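Local coordinates for protein separin (Saccharomyces cerevisiae, PDB 5U1T) that cleaves the Scc1 subunit of cohesin at the onset of anaphase, as a caspase-like cysteine protease held inactive by securin for most of the cell cycle, at residues P151-L154 / E155-H159; Y238-S241 / F242-Y246. All coordinates share one frame; numbering follows the deposited sequence.

Contact 1 (P151-L154 / E155-H159); sequences PHIL and ELFSH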
loop_
_atom_site.group_PDB
_atom_site.type_symbol
_atom_site.label_atom_id
_atom_site.label_comp_id
_atom_site.label_asym_id
_atom_site.label_seq_id
_atom_site.Cartn_x
_atom_site.Cartn_y
_atom_site.Cartn_z
ATOM N N PRO A 151 -70.504 17.345 18.859
ATOM C CA PRO A 151 -69.830 16.085 19.219
ATOM C C PRO A 151 -68.299 16.165 19.158
ATOM O O PRO A 151 -67.618 15.449 19.891
ATOM C CB PRO A 151 -70.351 15.098 18.178
ATOM C CG PRO A 151 -70.726 15.956 17.015
ATOM C CD PRO A 151 -71.276 17.212 17.611
ATOM N N HIS A 152 -67.757 17.028 18.313
ATOM C CA HIS A 152 -66.306 17.175 18.270
ATOM C C HIS A 152 -65.775 17.971 19.454
ATOM O O HIS A 152 -64.684 17.702 19.962
ATOM C CB HIS A 152 -65.887 17.842 16.973
ATOM C CG HIS A 152 -66.446 17.171 15.767
ATOM N ND1 HIS A 152 -66.396 15.807 15.597
ATOM C CD2 HIS A 152 -67.066 17.670 14.673
ATOM C CE1 HIS A 152 -66.964 15.491 14.447
ATOM N NE2 HIS A 152 -67.377 16.604 13.867
ATOM N N ILE A 153 -66.541 18.962 19.883
ATOM C CA ILE A 153 -66.119 19.783 20.995
ATOM C C ILE A 153 -66.218 18.956 22.260
ATOM O O ILE A 153 -65.355 19.035 23.137
ATOM C CB ILE A 153 -66.948 21.054 21.082
ATOM C CG1 ILE A 153 -66.437 22.038 20.037
ATOM C CG2 ILE A 153 -66.833 21.683 22.443
ATOM C CD1 ILE A 153 -67.460 23.018 19.618
ATOM N N LEU A 154 -67.248 18.122 22.332
ATOM C CA LEU A 154 -67.367 17.205 23.451
ATOM C C LEU A 154 -66.217 16.194 23.437
ATOM O O LEU A 154 -65.565 16.001 24.457
ATOM C CB LEU A 154 -68.722 16.500 23.431
ATOM C CG LEU A 154 -69.924 17.412 23.725
ATOM C CD1 LEU A 154 -71.251 16.651 23.717
ATOM C CD2 LEU A 154 -69.749 18.177 25.035
ATOM N N GLU A 155 -65.947 15.581 22.281
ATOM C CA GLU A 155 -64.860 14.589 22.138
ATOM C C GLU A 155 -63.498 15.153 22.572
ATOM O O GLU A 155 -62.747 14.518 23.323
ATOM C CB GLU A 155 -64.794 14.082 20.687
ATOM C CG GLU A 155 -63.447 13.486 20.264
ATOM C CD GLU A 155 -63.149 12.114 20.876
ATOM O OE1 GLU A 155 -62.030 11.586 20.640
ATOM O OE2 GLU A 155 -64.025 11.561 21.586
ATOM N N LEU A 156 -63.214 16.356 22.084
ATOM C CA LEU A 156 -62.088 17.167 22.523
ATOM C C LEU A 156 -61.965 17.218 24.036
ATOM O O LEU A 156 -60.976 16.769 24.611
ATOM C CB LEU A 156 -62.240 18.588 21.982
ATOM C CG LEU A 156 -61.248 19.616 22.494
ATOM C CD1 LEU A 156 -59.911 19.223 21.946
ATOM C CD2 LEU A 156 -61.635 21.020 22.061
ATOM N N PHE A 157 -62.986 17.768 24.679
ATOM C CA PHE A 157 -62.909 18.029 26.100
ATOM C C PHE A 157 -63.073 16.751 26.907
ATOM O O PHE A 157 -62.518 16.641 27.997
ATOM C CB PHE A 157 -63.930 19.086 26.491
ATOM C CG PHE A 157 -63.459 20.499 26.228
ATOM C CD1 PHE A 157 -62.495 21.089 27.045
ATOM C CD2 PHE A 157 -63.962 21.235 25.174
ATOM C CE1 PHE A 157 -62.056 22.391 26.814
ATOM C CE2 PHE A 157 -63.521 22.535 24.943
ATOM C CZ PHE A 157 -62.573 23.111 25.761
ATOM N N SER A 158 -63.783 15.771 26.353
ATOM C CA SER A 158 -63.823 14.431 26.947
ATOM C C SER A 158 -62.404 13.926 27.200
ATOM O O SER A 158 -62.082 13.496 28.297
ATOM C CB SER A 158 -64.588 13.444 26.046
ATOM O OG SER A 158 -64.617 12.127 26.589
ATOM N N HIS A 159 -61.560 14.000 26.175
ATOM C CA HIS A 159 -60.165 13.588 26.284
ATOM C C HIS A 159 -59.224 14.783 26.338
ATOM O O HIS A 159 -58.197 14.790 25.666
ATOM C CB HIS A 159 -59.774 12.695 25.116
ATOM C CG HIS A 159 -60.573 11.440 25.034
ATOM N ND1 HIS A 159 -61.619 11.279 24.148
ATOM C CD2 HIS A 159 -60.489 10.285 25.733
ATOM C CE1 HIS A 159 -62.139 10.076 24.302
ATOM N NE2 HIS A 159 -61.472 9.453 25.260
#
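The ring of Phe157 receives Ile153 at its edge: methyl CG2 of Ile153 lies in the ring plane, 4.0 Å from CD2 of Phe157, and the carbonyl O of Ile153 sits near that plane too. One ring face is turned to its chain neighbour, CG of Leu156, which stands over it toward the rim. With CG of Phe157 anti to its own carbonyl carbon (chi1 -82°), the ring runs alongside Ile153, the two side chains pointing the same way from successive turns. The second flat group, the imidazole of His159, has Ser158 OG above one face, a hydroxyl hydrogen-bonded to Ser241 OG of helix 236-250, and OE2 of Glu155 in plane at its edge, while its NE2 is hydrogen-bonded to the backbone O of Arg334. Four i to i+4 backbone bonds bind the turns together, from Glu155 N to Pro151 O at 2.9 Å through to Ser158 N and Leu154 O at 2.6 Å. His159 leaves helical geometry and takes the N-cap position of the next helix, 160-163. Glu155 OE1 forms a salt bridge with Arg334. All this belongs to helix 146-158, packed against three others: Ile153, Leu156 and Phe157 meet Leu137 of helix 129-142, Leu154 and Phe157 reach helix 190-203, and Leu154, Glu155 and Ser158 lie against Tyr238 of helix 236-250.

Contact 2 (Y238-S241 / F242-Y246); sequences YLNS and FYLSY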
loop_
_atom_site.group_PDB
_atom_site.type_symbol
_atom_site.label_atom_id
_atom_site.label_comp_id
_atom_site.label_asym_id
_atom_site.label_seq_id
_atom_site.Cartn_x
_atom_site.Cartn_y
_atom_site.Cartn_z
ATOM N N TYR A 238 -70.894 10.664 26.458
ATOM C CA TYR A 238 -69.751 11.357 27.035
ATOM C C TYR A 238 -69.820 11.518 28.552
ATOM O O TYR A 238 -68.796 11.334 29.226
ATOM C CB TYR A 238 -69.599 12.729 26.389
ATOM C CG TYR A 238 -69.243 12.647 24.928
ATOM C CD1 TYR A 238 -68.006 12.131 24.518
ATOM C CD2 TYR A 238 -70.135 13.078 23.955
ATOM C CE1 TYR A 238 -67.678 12.049 23.180
ATOM C CE2 TYR A 238 -69.818 13.006 22.622
ATOM C CZ TYR A 238 -68.588 12.492 22.238
ATOM O OH TYR A 238 -68.286 12.425 20.903
ATOM N N LEU A 239 -71.017 11.843 29.059
ATOM C CA LEU A 239 -71.276 12.183 30.470
ATOM C C LEU A 239 -70.365 11.494 31.470
ATOM O O LEU A 239 -69.819 12.148 32.363
ATOM C CB LEU A 239 -72.735 11.872 30.834
ATOM C CG LEU A 239 -73.364 12.242 32.202
ATOM C CD1 LEU A 239 -73.086 11.216 33.294
ATOM C CD2 LEU A 239 -72.968 13.637 32.683
ATOM N N ASN A 240 -70.203 10.182 31.324
ATOM C CA ASN A 240 -69.328 9.440 32.223
ATOM C C ASN A 240 -67.932 10.036 32.273
ATOM O O ASN A 240 -67.408 10.299 33.355
ATOM C CB ASN A 240 -69.241 7.975 31.818
ATOM C CG ASN A 240 -68.543 7.132 32.865
ATOM O OD1 ASN A 240 -69.110 6.837 33.918
ATOM N ND2 ASN A 240 -67.303 6.733 32.579
ATOM N N SER A 241 -67.345 10.257 31.100
ATOM C CA SER A 241 -66.008 10.836 31.007
ATOM C C SER A 241 -65.931 12.167 31.759
ATOM O O SER A 241 -65.057 12.356 32.612
ATOM C CB SER A 241 -65.610 11.020 29.536
ATOM O OG SER A 241 -64.230 11.340 29.392
ATOM N N PHE A 242 -66.870 13.065 31.468
ATOM C CA PHE A 242 -66.878 14.400 32.059
ATOM C C PHE A 242 -66.965 14.400 33.582
ATOM O O PHE A 242 -66.183 15.083 34.253
ATOM C CB PHE A 242 -68.032 15.207 31.495
ATOM C CG PHE A 242 -67.748 15.798 30.162
ATOM C CD1 PHE A 242 -67.999 15.083 29.007
ATOM C CD2 PHE A 242 -67.223 17.072 30.058
ATOM C CE1 PHE A 242 -67.738 15.631 27.768
ATOM C CE2 PHE A 242 -66.958 17.621 28.823
ATOM C CZ PHE A 242 -67.217 16.900 27.679
ATOM N N TYR A 243 -67.928 13.645 34.110
ATOM C CA TYR A 243 -68.169 13.569 35.549
ATOM C C TYR A 243 -66.945 13.004 36.257
ATOM O O TYR A 243 -66.541 13.513 37.303
ATOM C CB TYR A 243 -69.419 12.715 35.844
ATOM C CG TYR A 243 -69.691 12.421 37.320
ATOM C CD1 TYR A 243 -69.120 11.315 37.955
ATOM C CD2 TYR A 243 -70.540 13.229 38.070
ATOM C CE1 TYR A 243 -69.373 11.037 39.297
ATOM C CE2 TYR A 243 -70.797 12.956 39.414
ATOM C CZ TYR A 243 -70.212 11.861 40.024
ATOM O OH TYR A 243 -70.467 11.584 41.357
ATOM N N LEU A 244 -66.354 11.959 35.684
ATOM C CA LEU A 244 -65.156 11.361 36.259
ATOM C C LEU A 244 -64.063 12.402 36.455
ATOM O O LEU A 244 -63.446 12.467 37.511
ATOM C CB LEU A 244 -64.637 10.223 35.379
ATOM C CG LEU A 244 -65.437 8.918 35.368
ATOM C CD1 LEU A 244 -64.700 7.849 34.561
ATOM C CD2 LEU A 244 -65.738 8.440 36.790
ATOM N N SER A 245 -63.829 13.223 35.437
ATOM C CA SER A 245 -62.829 14.278 35.534
ATOM C C SER A 245 -63.258 15.348 36.532
ATOM O O SER A 245 -62.425 15.934 37.220
ATOM C CB SER A 245 -62.582 14.902 34.166
ATOM O OG SER A 245 -62.143 13.919 33.256
ATOM N N TYR A 246 -64.559 15.482 36.693
ATOM C CA TYR A 246 -65.096 16.442 37.622
ATOM C C TYR A 246 -64.949 15.900 39.018
ATOM O O TYR A 246 -64.533 16.609 39.915
ATOM C CB TYR A 246 -66.563 16.700 37.330
ATOM C CG TYR A 246 -67.308 17.361 38.462
ATOM C CD1 TYR A 246 -67.216 18.718 38.676
ATOM C CD2 TYR A 246 -68.107 16.623 39.310
ATOM C CE1 TYR A 246 -67.897 19.321 39.707
ATOM C CE2 TYR A 246 -68.791 17.218 40.343
ATOM C CZ TYR A 246 -68.682 18.566 40.536
ATOM O OH TYR A 246 -69.366 19.160 41.561
#
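Phe242 turns the edge of its ring to Tyr238 one helical turn earlier: CE1 of Phe242 lies 3.7 Å from CB of Tyr238, which stands near the plane of the phenyl ring. The carbonyl O of Tyr238 is also at that edge, in plane. Both residues carry CG anti to their own carbonyl carbon (chi1 -66° in Tyr238 and -81° in Phe242), which sends the rings off on the same flank of the helix. The contact is therefore a methylene against an aromatic edge and not a ring stack. Asn240 and Leu244 form a second pair on another flank, where their side chains cross obliquely. The amide ND2 of Asn240 comes within 3.5 Å of CD1 of Leu244. That amide is engaged elsewhere, since ND2 donates to the carbonyl of Glu336. Along the backbone, Tyr243 N bonds to Leu239 O at 3.0 Å almost straight (174° at the hydrogen), whereas the bond from Phe242 N to Tyr238 O is weak at 3.4 Å. Ser241 O accepts twice from Ser245, from N at 3.2 Å and, weakly, from OG. Outward, Leu239 and Phe242 rest on Leu192 of helix 190-203, and Tyr243 on Leu258 of helix 258-261. The chemistry toward helix 146-158 is thus mixed: Tyr238 and Phe242 pack on its Leu154, while the buried hydroxyl of Ser241 is hydrogen-bonded to Ser158 OG of the same helix. Asn240, partly exposed, sends its amide to Glu336 O instead, so the polar side chains of this turn tie helix 236-250 to two different parts of its surroundings.

Overall arrangement
Contacts 1 and 2 are consecutive turns within two packed helices, 146-158 and 236-250, their centres 11 Å apart. Two probable hydrogen bonds join them: Ser158 OG to Ser241 OG at 2.9 Å, and Tyr238 OH to Pro151 O at 3.3 Å. Packing adds to them: CB of Leu154 meets CD2 of Tyr238 at 3.7 Å, and CZ of Phe242 lies at the same distance from the carbonyl O of Leu154. Helix 190-203 touches both contacts. The pair belongs to the helical part of separase, about 71 and 76 Å from the centre of the chain and away from the probable catalytic residue, Cys1497.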